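Local coordinates for fatty acid synthase 1, isoform A (Drosophila melanogaster, PDB 6FN6), which probably carries out the dehydratase, enoylreductase and ketoreductase steps that modify the growing acyl chain on its carrier protein during NADPH-dependent synthesis of long-chain saturated fatty acids, at residues G833-L836 against D837-M840; G842-E845 against M846-Q849. All coordinates share one frame; numbering follows the deposited sequence.

Contact 1. Residues G833-L836 against D837-M840; sequences GILL and DSVM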
ATOM      1  N   GLY A 833       7.015  -8.441  -6.894  1.00 37.48           N
ATOM      2  CA  GLY A 833       6.046  -9.488  -7.157  1.00 36.58           C
ATOM      3  C   GLY A 833       6.726 -10.591  -7.943  1.00 36.89           C
ATOM      4  O   GLY A 833       7.200 -10.363  -9.055  1.00 37.27           O
ATOM      5  N   ILE A 834       6.778 -11.786  -7.367  1.00 44.89           N
ATOM      6  CA  ILE A 834       7.528 -12.885  -7.963  1.00 48.72           C
ATOM      7  C   ILE A 834       6.605 -14.032  -8.346  1.00 49.92           C
ATOM      8  O   ILE A 834       6.095 -14.752  -7.488  1.00 49.76           O
ATOM      9  CB  ILE A 834       8.638 -13.361  -7.013  1.00 52.65           C
ATOM     10  CG1 ILE A 834       9.666 -12.247  -6.815  1.00 56.72           C
ATOM     11  CG2 ILE A 834       9.316 -14.621  -7.549  1.00 52.06           C
ATOM     12  CD1 ILE A 834      10.460 -12.375  -5.549  1.00 59.31           C
ATOM     13  N   LEU A 835       6.391 -14.183  -9.649  1.00 44.94           N
ATOM     14  CA  LEU A 835       5.594 -15.275 -10.180  1.00 46.91           C
ATOM     15  C   LEU A 835       6.460 -16.172 -11.051  1.00 42.91           C
ATOM     16  O   LEU A 835       6.836 -15.795 -12.161  1.00 37.97           O
ATOM     17  CB  LEU A 835       4.419 -14.741 -11.001  1.00 54.46           C
ATOM     18  CG  LEU A 835       3.270 -14.035 -10.276  1.00 62.34           C
ATOM     19  CD1 LEU A 835       3.691 -12.696  -9.671  1.00 67.15           C
ATOM     20  CD2 LEU A 835       2.104 -13.848 -11.231  1.00 63.28           C
ATOM     21  N   LEU A 836       6.760 -17.366 -10.555  1.00 60.05           N
ATOM     22  CA  LEU A 836       7.554 -18.320 -11.315  1.00 63.15           C
ATOM     23  C   LEU A 836       6.885 -18.649 -12.643  1.00 68.37           C
ATOM     24  O   LEU A 836       7.562 -18.850 -13.650  1.00 64.93           O
ATOM     25  CB  LEU A 836       7.774 -19.601 -10.511  1.00 61.27           C
ATOM     26  CG  LEU A 836       8.534 -20.723 -11.227  1.00 60.86           C
ATOM     27  CD1 LEU A 836       9.843 -20.228 -11.825  1.00 61.07           C
ATOM     28  CD2 LEU A 836       8.792 -21.875 -10.273  1.00 61.71           C
ATOM     29  N   ASP A 837       5.554 -18.691 -12.642  1.00 51.19           N
ATOM     30  CA  ASP A 837       4.796 -18.977 -13.855  1.00 59.62           C
ATOM     31  C   ASP A 837       5.207 -18.043 -14.989  1.00 58.25           C
ATOM     32  O   ASP A 837       5.358 -18.470 -16.132  1.00 56.89           O
ATOM     33  CB  ASP A 837       3.291 -18.852 -13.592  1.00 70.15           C
ATOM     34  CG  ASP A 837       2.773 -19.915 -12.640  1.00 79.64           C
ATOM     35  OD1 ASP A 837       3.416 -20.980 -12.526  1.00 84.16           O
ATOM     36  OD2 ASP A 837       1.716 -19.688 -12.013  1.00 82.35           O
ATOM     37  N   SER A 838       5.393 -16.768 -14.666  1.00 80.15           N
ATOM     38  CA  SER A 838       5.786 -15.775 -15.658  1.00 76.53           C
ATOM     39  C   SER A 838       7.124 -16.129 -16.309  1.00 71.22           C
ATOM     40  O   SER A 838       7.389 -15.743 -17.447  1.00 70.95           O
ATOM     41  CB  SER A 838       5.866 -14.388 -15.017  1.00 77.69           C
ATOM     42  OG  SER A 838       4.594 -13.980 -14.543  1.00 76.75           O
ATOM     43  N   VAL A 839       7.966 -16.863 -15.586  1.00 67.49           N
ATOM     44  CA  VAL A 839       9.262 -17.273 -16.116  1.00 68.16           C
ATOM     45  C   VAL A 839       9.056 -18.287 -17.229  1.00 67.05           C
ATOM     46  O   VAL A 839       9.547 -18.107 -18.343  1.00 65.77           O
ATOM     47  CB  VAL A 839      10.169 -17.851 -15.010  1.00 72.41           C
ATOM     48  CG1 VAL A 839      11.504 -18.301 -15.593  1.00 74.77           C
ATOM     49  CG2 VAL A 839      10.388 -16.829 -13.905  1.00 73.04           C
ATOM     50  N   MET A 840       8.323 -19.353 -16.924  1.00 74.61           N
ATOM     51  CA  MET A 840       8.120 -20.435 -17.874  1.00 74.71           C
ATOM     52  C   MET A 840       7.304 -19.922 -19.055  1.00 70.53           C
ATOM     53  O   MET A 840       7.561 -20.274 -20.204  1.00 65.01           O
ATOM     54  CB  MET A 840       7.415 -21.617 -17.201  1.00 78.03           C
ATOM     55  CG  MET A 840       8.146 -22.151 -15.975  1.00 80.90           C
ATOM     56  SD  MET A 840       7.365 -23.605 -15.241  1.00 81.57           S
ATOM     57  CE  MET A 840       5.933 -22.875 -14.451  1.00 81.17           C
TER
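Leu835 and Leu836 meet Ser838, Val839 and Met840 in a local strand-to-helix turn, where the chain leaves strand 830-833 and winds into the short helix 836-841. The first bond of the turn is weak: Ser838 N reaches Leu835 O at 3.1 Å, with an N-H...O angle of only 129°. Leu836 O then takes two donors. Val839 N approaches it at 2.8 Å from above the carbonyl plane, 57° out of it, while Met840 N makes a weak bond of 3.4 Å to the same oxygen, so that an i to i+3 and an i to i+4 bond share one acceptor.

The side chains follow this winding. Leu836 has CG anti to its backbone N (chi1 177°), which turns CD1 toward the following turn, 4.0 Å from Val839 CB, where the two side chains cross obliquely. Ser838, with OG beside its own backbone N, brings that hydroxyl oxygen to 3.6 Å from Leu835 CB. The strand that feeds the turn is the last of the subunit's six-stranded parallel sheet, a Rossmann-type sheet as expected of an enoylreductase related to the medium-chain dehydrogenases; Gly833 makes backbone bonds to the second subunit, consistent with a sheet continued across the dimer. Helix 689-702 covers Ile834, Leu836 and Val839 through Thr694, Tyr697 and Ala698, and Met656 on strand 652-656 touches both Leu836 and Met840. Leu835 N bonds to Asn828 OD1 of the second subunit, and its side chain packs on Leu826 there, while Ser838 rests against the same Asn828.

Contact 2. Residues G842-E845 against M846-Q849; sequences GEEE and MQNQ
The first turn of helix 844-860, entered from the short link at Gly842 and Glu843, brings Glu844 and Glu845 against Gln847, Asn848 and Gln849. Two i to i+4 backbone bonds start the helix. Asn848 N points at Glu844 O over 3.0 Å, nearly along the C=O axis, and Gln849 N reaches Glu845 O at the same 3.0 Å, tilted 24° from the carbonyl plane.

Gln847 is the buried member of the turn. Its CG stands beside the backbone N (chi1 -65°) and the chain beyond is extended, which lays the amide back along the incoming link, with CD 3.4 Å from Glu843 O. Both ends of that amide have partners: OE1 accepts from Arg671 NE, and NE2 probably donates to Val839 O in the preceding helix. A leucine here would probably leave Arg671 NE and Val839 O without these mates and unfasten the helix start from helix 836-841. On the outer surface Glu845 and Asn848 cross at about a right angle, OE1 of the glutamate 4.2 Å from ND2 of the asparagine, their carboxylate and amide planes turned 50° apart.

Arg671 also touches Glu844 and Asn848, and Met672 packs on Gln847. On another side of the turn, Met846 leans on Tyr697 and Val701, setting the start of helix 844-860 against helix 689-702.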
ATOM      1  N   GLY A 842       7.285 -16.814 -19.872  1.00110.34           N
ATOM      2  CA  GLY A 842       8.043 -15.702 -20.417  1.00111.90           C
ATOM      3  C   GLY A 842       9.149 -16.077 -21.386  1.00112.82           C
ATOM      4  O   GLY A 842       9.154 -17.167 -21.955  1.00114.28           O
ATOM      5  N   GLU A 843      10.089 -15.153 -21.571  1.00 90.03           N
ATOM      6  CA  GLU A 843      11.181 -15.323 -22.525  1.00 95.93           C
ATOM      7  C   GLU A 843      12.076 -16.503 -22.163  1.00 94.55           C
ATOM      8  O   GLU A 843      11.917 -17.115 -21.107  1.00 94.46           O
ATOM      9  CB  GLU A 843      12.016 -14.043 -22.603  1.00104.16           C
ATOM     10  CG  GLU A 843      11.225 -12.804 -23.001  1.00111.26           C
ATOM     11  CD  GLU A 843      10.481 -12.980 -24.311  1.00118.06           C
ATOM     12  OE1 GLU A 843      11.041 -13.605 -25.236  1.00122.28           O
ATOM     13  OE2 GLU A 843       9.336 -12.493 -24.417  1.00118.78           O
ATOM     14  N   GLU A 844      13.023 -16.810 -23.045  1.00 78.70           N
ATOM     15  CA  GLU A 844      13.825 -18.024 -22.924  1.00 80.09           C
ATOM     16  C   GLU A 844      15.075 -17.845 -22.064  1.00 74.66           C
ATOM     17  O   GLU A 844      15.388 -18.699 -21.234  1.00 71.84           O
ATOM     18  CB  GLU A 844      14.237 -18.517 -24.314  1.00 92.13           C
ATOM     19  CG  GLU A 844      13.087 -19.075 -25.144  1.00100.86           C
ATOM     20  CD  GLU A 844      12.181 -17.992 -25.701  1.00107.55           C
ATOM     21  OE1 GLU A 844      12.504 -16.796 -25.534  1.00109.86           O
ATOM     22  OE2 GLU A 844      11.143 -18.339 -26.305  1.00108.73           O
ATOM     23  N   GLU A 845      15.791 -16.743 -22.264  1.00 91.63           N
ATOM     24  CA  GLU A 845      17.072 -16.543 -21.593  1.00 88.02           C
ATOM     25  C   GLU A 845      16.921 -16.596 -20.077  1.00 80.26           C
ATOM     26  O   GLU A 845      17.808 -17.086 -19.375  1.00 75.48           O
ATOM     27  CB  GLU A 845      17.699 -15.213 -22.008  1.00 94.23           C
ATOM     28  CG  GLU A 845      19.038 -14.925 -21.333  1.00 97.90           C
ATOM     29  CD  GLU A 845      20.038 -16.059 -21.497  1.00100.62           C
ATOM     30  OE1 GLU A 845      19.933 -16.816 -22.487  1.00101.27           O
ATOM     31  OE2 GLU A 845      20.927 -16.197 -20.630  1.00102.35           O
ATOM     32  N   MET A 846      15.802 -16.084 -19.576  1.00 56.45           N
ATOM     33  CA  MET A 846      15.528 -16.107 -18.143  1.00 55.08           C
ATOM     34  C   MET A 846      15.402 -17.548 -17.652  1.00 51.52           C
ATOM     35  O   MET A 846      15.884 -17.891 -16.571  1.00 48.42           O
ATOM     36  CB  MET A 846      14.253 -15.322 -17.829  1.00 57.07           C
ATOM     37  CG  MET A 846      14.076 -14.985 -16.361  1.00 60.69           C
ATOM     38  SD  MET A 846      15.451 -14.030 -15.686  1.00 65.36           S
ATOM     39  CE  MET A 846      16.159 -15.229 -14.563  1.00 67.21           C
ATOM     40  N   GLN A 847      14.744 -18.385 -18.451  1.00 64.44           N
ATOM     41  CA  GLN A 847      14.601 -19.801 -18.133  1.00 63.70           C
ATOM     42  C   GLN A 847      15.962 -20.486 -18.064  1.00 63.44           C
ATOM     43  O   GLN A 847      16.219 -21.296 -17.177  1.00 60.05           O
ATOM     44  CB  GLN A 847      13.725 -20.503 -19.173  1.00 65.66           C
ATOM     45  CG  GLN A 847      12.280 -20.037 -19.200  1.00 65.22           C
ATOM     46  CD  GLN A 847      11.566 -20.448 -20.472  1.00 64.29           C
ATOM     47  OE1 GLN A 847      12.148 -21.092 -21.344  1.00 64.41           O
ATOM     48  NE2 GLN A 847      10.293 -20.084 -20.579  1.00 62.28           N
ATOM     49  N   ASN A 848      16.833 -20.154 -19.010  1.00 73.81           N
ATOM     50  CA  ASN A 848      18.147 -20.778 -19.084  1.00 79.16           C
ATOM     51  C   ASN A 848      19.046 -20.340 -17.934  1.00 74.92           C
ATOM     52  O   ASN A 848      19.908 -21.098 -17.492  1.00 73.34           O
ATOM     53  CB  ASN A 848      18.810 -20.449 -20.421  1.00 85.91           C
ATOM     54  CG  ASN A 848      18.177 -21.189 -21.581  1.00 90.93           C
ATOM     55  OD1 ASN A 848      17.968 -22.402 -21.519  1.00 91.70           O
ATOM     56  ND2 ASN A 848      17.854 -20.461 -22.643  1.00 92.17           N
ATOM     57  N   GLN A 849      18.853 -19.117 -17.454  1.00 85.12           N
ATOM     58  CA  GLN A 849      19.658 -18.609 -16.352  1.00 95.81           C
ATOM     59  C   GLN A 849      19.287 -19.298 -15.040  1.00 92.43           C
ATOM     60  O   GLN A 849      20.163 -19.740 -14.296  1.00 95.51           O
ATOM     61  CB  GLN A 849      19.506 -17.093 -16.218  1.00109.84           C
ATOM     62  CG  GLN A 849      20.314 -16.498 -15.072  1.00121.59           C
ATOM     63  CD  GLN A 849      21.805 -16.758 -15.223  1.00131.19           C
ATOM     64  OE1 GLN A 849      22.392 -17.536 -14.472  1.00133.95           O
ATOM     65  NE2 GLN A 849      22.422 -16.108 -16.203  1.00133.97           N
TER

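In the fold
Contacts 1 and 2 follow in series along the chain, their centres about 11 Å apart, and illustrate how successive helix starts can be tied together by one side chain. The joint between them is the 3.1 Å separation of Gln847 NE2 in contact 2 from Val839 O in contact 1. Apolar contact is looser, with Val839 CG1 4.3 Å from Met846 CG. Tyr697 of helix 689-702 touches Val839 and Met846, one from each contact. Both contacts belong to the part of the chain related to zinc-binding dehydrogenases, probably the enoylreductase, away from the predicted dehydratase residues His24 and Asp175; in this assembly contact 1 alone reaches the second subunit.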